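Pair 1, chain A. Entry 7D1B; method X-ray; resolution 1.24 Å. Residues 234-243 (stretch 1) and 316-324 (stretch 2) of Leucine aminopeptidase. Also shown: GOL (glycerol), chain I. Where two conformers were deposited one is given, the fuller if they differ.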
# COMPACT_ATOMS: atom_id res chain seq x y z
N LEU A 234 0.65 4.95 -5.62
CA LEU A 234 0.97 5.67 -6.85
C LEU A 234 2.34 5.27 -7.38
O LEU A 234 3.19 6.13 -7.66
CB LEU A 234 0.86 7.19 -6.68
CG LEU A 234 -0.37 7.74 -5.98
CD1 LEU A 234 -0.22 9.24 -5.85
CD2 LEU A 234 -1.63 7.40 -6.71
N PHE A 235 2.56 3.96 -7.55
CA PHE A 235 3.90 3.43 -7.77
C PHE A 235 4.02 2.58 -9.01
O PHE A 235 5.14 2.17 -9.33
CB PHE A 235 4.33 2.56 -6.57
CG PHE A 235 3.59 1.26 -6.50
CD1 PHE A 235 2.37 1.18 -5.85
CD2 PHE A 235 4.10 0.12 -7.10
CE1 PHE A 235 1.64 0.00 -5.85
CE2 PHE A 235 3.37 -1.07 -7.09
CZ PHE A 235 2.15 -1.13 -6.45
N ALA A 236 2.92 2.26 -9.70
CA ALA A 236 2.91 1.16 -10.65
C ALA A 236 2.83 1.61 -12.10
O ALA A 236 2.75 0.75 -12.99
CB ALA A 236 1.77 0.20 -10.32
N HIS A 237 2.85 2.91 -12.35
CA HIS A 237 2.76 3.42 -13.72
C HIS A 237 4.09 3.28 -14.46
O HIS A 237 5.17 3.17 -13.87
CB HIS A 237 2.28 4.87 -13.71
CG HIS A 237 3.01 5.75 -12.76
ND1 HIS A 237 2.89 5.63 -11.39
CD2 HIS A 237 3.85 6.79 -12.98
CE1 HIS A 237 3.62 6.56 -10.81
NE2 HIS A 237 4.22 7.28 -11.75
N ASP A 238 3.99 3.32 -15.78
CA ASP A 238 5.14 3.17 -16.67
C ASP A 238 6.09 4.35 -16.48
O ASP A 238 5.68 5.51 -16.64
CB ASP A 238 4.59 3.15 -18.10
CG ASP A 238 5.63 2.82 -19.13
OD1 ASP A 238 6.69 2.25 -18.80
OD2 ASP A 238 5.35 3.10 -20.32
N GLY A 239 7.35 4.08 -16.18
CA GLY A 239 8.30 5.16 -16.03
C GLY A 239 8.18 5.91 -14.73
O GLY A 239 8.68 7.04 -14.63
N ALA A 240 7.56 5.31 -13.72
CA ALA A 240 7.39 5.97 -12.43
C ALA A 240 8.73 6.46 -11.88
O ALA A 240 9.78 5.83 -12.07
CB ALA A 240 6.77 4.99 -11.43
N ARG A 241 8.68 7.60 -11.20
CA ARG A 241 9.84 8.18 -10.52
C ARG A 241 9.59 8.08 -9.02
O ARG A 241 8.89 8.90 -8.44
CB ARG A 241 10.04 9.62 -10.97
CG ARG A 241 11.17 10.33 -10.25
CD ARG A 241 11.29 11.80 -10.72
NE ARG A 241 12.14 12.58 -9.81
CZ ARG A 241 11.72 13.13 -8.67
NH1 ARG A 241 10.44 13.03 -8.31
NH2 ARG A 241 12.57 13.76 -7.88
N LEU A 242 10.14 7.03 -8.40
CA LEU A 242 9.94 6.74 -6.98
C LEU A 242 11.06 7.44 -6.23
O LEU A 242 12.16 6.91 -6.05
CB LEU A 242 9.89 5.23 -6.72
CG LEU A 242 8.83 4.46 -7.51
CD1 LEU A 242 8.94 2.97 -7.21
CD2 LEU A 242 7.42 4.98 -7.25
N ALA A 243 10.79 8.68 -5.82
CA ALA A 243 11.75 9.54 -5.16
C ALA A 243 11.53 9.53 -3.65
O ALA A 243 10.66 8.84 -3.13
CB ALA A 243 11.70 10.96 -5.76
N ASP A 316 -5.10 0.36 -17.76
CA ASP A 316 -4.15 0.51 -18.86
C ASP A 316 -2.99 1.44 -18.51
O ASP A 316 -2.02 1.50 -19.28
CB ASP A 316 -4.86 1.08 -20.07
CG ASP A 316 -5.59 2.35 -19.75
OD1 ASP A 316 -6.69 2.27 -19.17
OD2 ASP A 316 -5.03 3.43 -20.02
N LYS A 317 -3.05 2.14 -17.38
CA LYS A 317 -1.92 2.96 -16.94
C LYS A 317 -0.89 2.17 -16.15
O LYS A 317 0.17 2.71 -15.83
CB LYS A 317 -2.41 4.13 -16.08
CG LYS A 317 -3.50 4.98 -16.73
CD LYS A 317 -3.08 5.53 -18.11
CE LYS A 317 -4.13 6.48 -18.69
NZ LYS A 317 -5.45 5.83 -18.81
N ILE A 318 -1.17 0.93 -15.82
CA ILE A 318 -0.28 0.13 -14.98
C ILE A 318 0.74 -0.58 -15.85
O ILE A 318 0.40 -1.17 -16.87
CB ILE A 318 -1.09 -0.89 -14.17
CG1 ILE A 318 -2.19 -0.20 -13.36
CG2 ILE A 318 -0.15 -1.72 -13.29
CD1 ILE A 318 -1.68 0.90 -12.42
N SER A 319 2.01 -0.54 -15.44
CA SER A 319 3.07 -1.30 -16.09
C SER A 319 3.35 -2.57 -15.29
O SER A 319 3.75 -2.50 -14.12
CB SER A 319 4.32 -0.44 -16.17
OG SER A 319 5.45 -1.27 -16.39
N GLY A 320 3.18 -3.73 -15.91
CA GLY A 320 3.53 -4.97 -15.23
C GLY A 320 5.00 -5.05 -14.86
O GLY A 320 5.34 -5.56 -13.80
N LYS A 321 5.88 -4.54 -15.73
CA LYS A 321 7.30 -4.53 -15.41
C LYS A 321 7.58 -3.67 -14.18
O LYS A 321 8.38 -4.04 -13.32
CB LYS A 321 8.11 -4.04 -16.60
CG LYS A 321 9.54 -3.57 -16.23
CD LYS A 321 10.62 -4.63 -16.04
CE LYS A 321 11.94 -3.93 -15.74
NZ LYS A 321 12.88 -4.80 -15.01
N GLN A 322 6.92 -2.52 -14.07
CA GLN A 322 7.08 -1.68 -12.90
C GLN A 322 6.60 -2.40 -11.64
O GLN A 322 7.26 -2.34 -10.59
CB GLN A 322 6.33 -0.37 -13.12
CG GLN A 322 6.36 0.60 -11.94
CD GLN A 322 7.76 1.06 -11.55
OE1 GLN A 322 8.71 1.00 -12.34
NE2 GLN A 322 7.89 1.54 -10.33
N MET A 323 5.47 -3.11 -11.74
CA MET A 323 4.99 -3.88 -10.60
C MET A 323 6.00 -4.94 -10.18
O MET A 323 6.26 -5.12 -8.99
CB MET A 323 3.65 -4.53 -10.93
CG MET A 323 2.56 -3.54 -11.15
SD MET A 323 0.90 -4.18 -11.24
CE MET A 323 0.57 -4.76 -9.58
N VAL A 324 6.56 -5.66 -11.15
CA VAL A 324 7.54 -6.71 -10.85
C VAL A 324 8.78 -6.12 -10.20
O VAL A 324 9.32 -6.69 -9.24
CB VAL A 324 7.88 -7.50 -12.14
CG1 VAL A 324 9.17 -8.32 -11.95
CG2 VAL A 324 6.71 -8.39 -12.56
C1 GOL I . 10.98 1.22 -15.92
O1 GOL I . 11.66 1.49 -14.77
C2 GOL I . 9.55 0.75 -15.53
O2 GOL I . 8.79 1.80 -15.00
C3 GOL I . 8.90 0.10 -16.72
O3 GOL I . 8.29 1.12 -17.44
O HOH W 1 1.55 4.45 -17.16
O HOH W 2 6.49 -0.53 -18.71

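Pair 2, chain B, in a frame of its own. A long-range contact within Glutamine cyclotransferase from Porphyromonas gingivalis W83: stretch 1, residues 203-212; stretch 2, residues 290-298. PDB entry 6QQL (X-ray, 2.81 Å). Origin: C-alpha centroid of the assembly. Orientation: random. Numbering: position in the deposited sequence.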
# COMPACT_ATOMS: atom_id res chain seq x y z
N MET B 203 -1.31 -1.66 5.50
CA MET B 203 -1.08 -1.85 6.93
C MET B 203 -0.10 -3.00 7.17
O MET B 203 -0.48 -4.10 7.57
CB MET B 203 -2.38 -2.08 7.71
CG MET B 203 -3.25 -0.85 7.91
SD MET B 203 -4.95 -1.22 8.48
CE MET B 203 -5.77 -1.81 6.99
N VAL B 204 1.18 -2.71 6.89
CA VAL B 204 2.26 -3.70 6.98
C VAL B 204 3.30 -3.30 8.03
O VAL B 204 4.47 -3.68 7.93
CB VAL B 204 2.92 -3.94 5.61
CG1 VAL B 204 1.95 -4.58 4.65
CG2 VAL B 204 3.39 -2.63 5.01
N GLY B 205 2.89 -2.56 9.06
CA GLY B 205 3.85 -2.08 10.04
C GLY B 205 3.47 -2.22 11.51
O GLY B 205 4.27 -1.90 12.39
N ALA B 206 2.26 -2.68 11.80
CA ALA B 206 1.85 -2.75 13.19
C ALA B 206 2.53 -3.93 13.88
O ALA B 206 2.75 -4.97 13.27
CB ALA B 206 0.32 -2.86 13.31
N LYS B 207 2.94 -3.71 15.13
CA LYS B 207 3.54 -4.78 15.91
C LYS B 207 2.57 -5.94 16.03
O LYS B 207 1.36 -5.75 16.22
CB LYS B 207 3.93 -4.26 17.29
CG LYS B 207 4.28 -5.34 18.25
CD LYS B 207 4.56 -4.82 19.65
CE LYS B 207 5.86 -5.41 20.15
NZ LYS B 207 6.40 -4.65 21.29
N GLY B 208 3.10 -7.15 15.86
CA GLY B 208 2.31 -8.36 15.97
C GLY B 208 1.35 -8.63 14.84
O GLY B 208 0.45 -9.47 14.99
N ALA B 209 1.52 -7.96 13.70
CA ALA B 209 0.63 -8.13 12.56
C ALA B 209 0.61 -9.57 12.06
O ALA B 209 1.62 -10.29 12.14
CB ALA B 209 1.05 -7.20 11.42
N THR B 210 -0.52 -9.96 11.47
CA THR B 210 -0.73 -11.30 10.93
C THR B 210 -1.16 -11.18 9.48
O THR B 210 -2.20 -10.57 9.19
CB THR B 210 -1.80 -12.08 11.71
OG1 THR B 210 -3.04 -11.36 11.69
CG2 THR B 210 -1.42 -12.25 13.17
N PHE B 211 -0.38 -11.75 8.57
CA PHE B 211 -0.70 -11.71 7.14
C PHE B 211 -1.15 -13.10 6.69
O PHE B 211 -0.32 -13.99 6.42
CB PHE B 211 0.50 -11.21 6.34
CG PHE B 211 1.05 -9.91 6.86
CD1 PHE B 211 0.28 -8.76 6.86
CD2 PHE B 211 2.35 -9.85 7.36
CE1 PHE B 211 0.78 -7.58 7.34
CE2 PHE B 211 2.86 -8.64 7.84
CZ PHE B 211 2.08 -7.52 7.83
N TYR B 212 -2.47 -13.27 6.56
CA TYR B 212 -3.10 -14.46 6.03
C TYR B 212 -3.45 -14.25 4.57
O TYR B 212 -3.32 -13.16 4.03
CB TYR B 212 -4.36 -14.81 6.82
CG TYR B 212 -4.11 -15.09 8.28
CD1 TYR B 212 -3.79 -16.37 8.72
CD2 TYR B 212 -4.21 -14.08 9.23
CE1 TYR B 212 -3.56 -16.63 10.07
CE2 TYR B 212 -3.99 -14.33 10.57
CZ TYR B 212 -3.66 -15.60 10.99
OH TYR B 212 -3.43 -15.84 12.34
N GLN B 290 3.62 5.09 17.40
CA GLN B 290 3.91 4.23 18.54
C GLN B 290 3.56 2.78 18.27
O GLN B 290 4.06 1.89 18.98
CB GLN B 290 3.14 4.70 19.78
CG GLN B 290 3.86 5.74 20.62
CD GLN B 290 5.12 6.26 19.96
OE1 GLN B 290 6.21 5.70 20.13
NE2 GLN B 290 4.98 7.36 19.21
N ILE B 291 2.68 2.52 17.30
CA ILE B 291 2.27 1.16 17.00
C ILE B 291 3.22 0.43 16.06
O ILE B 291 3.19 -0.80 16.00
CB ILE B 291 0.86 1.16 16.39
CG1 ILE B 291 0.11 -0.11 16.76
CG2 ILE B 291 0.90 1.33 14.86
CD1 ILE B 291 -0.69 0.04 18.00
N ILE B 292 4.09 1.16 15.36
CA ILE B 292 4.90 0.61 14.28
C ILE B 292 6.06 -0.22 14.85
O ILE B 292 6.79 0.24 15.73
CB ILE B 292 5.43 1.73 13.38
CG1 ILE B 292 4.27 2.51 12.77
CG2 ILE B 292 6.31 1.13 12.29
CD1 ILE B 292 3.45 1.75 11.78
N ASP B 293 6.24 -1.43 14.32
CA ASP B 293 7.33 -2.31 14.69
C ASP B 293 8.30 -2.44 13.52
O ASP B 293 7.93 -2.99 12.47
CB ASP B 293 6.76 -3.66 15.12
CG ASP B 293 7.83 -4.67 15.55
OD1 ASP B 293 9.05 -4.44 15.33
OD2 ASP B 293 7.43 -5.73 16.10
N LYS B 294 9.56 -2.03 13.73
CA LYS B 294 10.57 -2.14 12.68
C LYS B 294 10.69 -3.57 12.19
O LYS B 294 10.87 -3.79 10.99
CB LYS B 294 11.94 -1.66 13.19
CG LYS B 294 12.13 -0.17 13.32
CD LYS B 294 13.59 0.23 13.58
CE LYS B 294 13.69 1.73 13.98
NZ LYS B 294 14.94 2.15 14.71
N ASN B 295 10.50 -4.54 13.08
CA ASN B 295 10.66 -5.94 12.66
C ASN B 295 9.56 -6.33 11.68
O ASN B 295 9.81 -7.06 10.72
CB ASN B 295 10.65 -6.86 13.88
CG ASN B 295 11.92 -6.73 14.72
OD1 ASN B 295 11.86 -6.63 15.96
ND2 ASN B 295 13.07 -6.73 14.05
N VAL B 296 8.35 -5.85 11.90
CA VAL B 296 7.28 -6.13 10.96
C VAL B 296 7.55 -5.42 9.64
O VAL B 296 7.41 -6.02 8.56
CB VAL B 296 5.92 -5.74 11.57
CG1 VAL B 296 4.81 -6.14 10.66
CG2 VAL B 296 5.75 -6.45 12.87
N LEU B 297 8.00 -4.16 9.68
CA LEU B 297 8.44 -3.53 8.44
C LEU B 297 9.51 -4.36 7.73
O LEU B 297 9.45 -4.53 6.50
CB LEU B 297 8.93 -2.09 8.69
CG LEU B 297 7.82 -1.10 9.04
CD1 LEU B 297 8.36 0.26 9.36
CD2 LEU B 297 6.83 -1.02 7.91
N ASP B 298 10.49 -4.90 8.48
CA ASP B 298 11.56 -5.69 7.85
C ASP B 298 11.00 -6.94 7.17
O ASP B 298 11.37 -7.24 6.02
CB ASP B 298 12.66 -6.06 8.87
CG ASP B 298 13.88 -6.79 8.22
OD1 ASP B 298 14.60 -6.20 7.40
OD2 ASP B 298 14.12 -7.97 8.53

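Pair 1 and pair 2 place a loop containing a type II turn against the start of a helix, and 14 central residues superpose with an RMSD of 0.6 Å. The turn runs from His A237 to Ala A240 in pair 1 and from Ala B206 to Ala B209 in pair 2. Its third position is Gly A239, matching Gly B208; phi is positive at both (77° and 72°), a conformation glycine adopts readily.

One backbone hydrogen bond anchors both contacts just before the helix. Ser A319 N donates to Ala A236 O at 2.9 Å, and Asp B293 N donates to Gly B205 O at 2.8 Å. The second link differs. In pair 2, Lys B207 N bonds directly to Ile B291 O (3.0 Å), completing a bridge between Ala B206 and Ile B292. In pair 1 the equivalent atoms, Asp A238 N and Lys A317 O, stand 3.9 Å apart, and a water joins them, accepting from Asp A238 N (3.0 Å) and donating to Lys A317 O (2.6 Å).

The residue carrying the anchoring amide also caps the helix. Ser A319 OG accepts from Gln A322 N at 3.0 Å, whereas Asp B293 OD1 accepts from Asn B295 N at 2.7 Å. Serine and aspartate both suit this place because a short side chain brings an oxygen back to a free amide of the first helical turn.

The sharpest contrast is at Gln A322, matching Val B296; each points toward the loop and is the residue most covered in its stretch. Gln A322 pairs packing with polarity: its CG lies 3.4 Å from His A237 O, while NE2 donates to Phe A235 O (3.0 Å) and OE1 accepts from O2 of a glycerol (2.8 Å), probably from the crystallisation liquor. Val B296 fills the place with methyls alone. Its CG1 lies 4.0 Å from Ala B209 CB and 4.2 Å from Phe B211 CZ, at the edge of that ring. The matching Leu A242 has CD1 3.6 Å from Gln A322 NE2.

Beside it, Ala A236 matches Gly B205. The methyl of Ala A236 packs against two apolar side chains, with CB 4.0 Å from Ile A318 CG2 and 3.9 Å from Met A323 CG. In pair 2 an ideal CB on Gly B205 would sit only 3.2 Å from Ile B292 CD1 and 3.3 Å from Leu B297 CD2, so glycine suits this tighter site, and Leu B297 CD2 comes within 3.8 Å of Gly B205 CA.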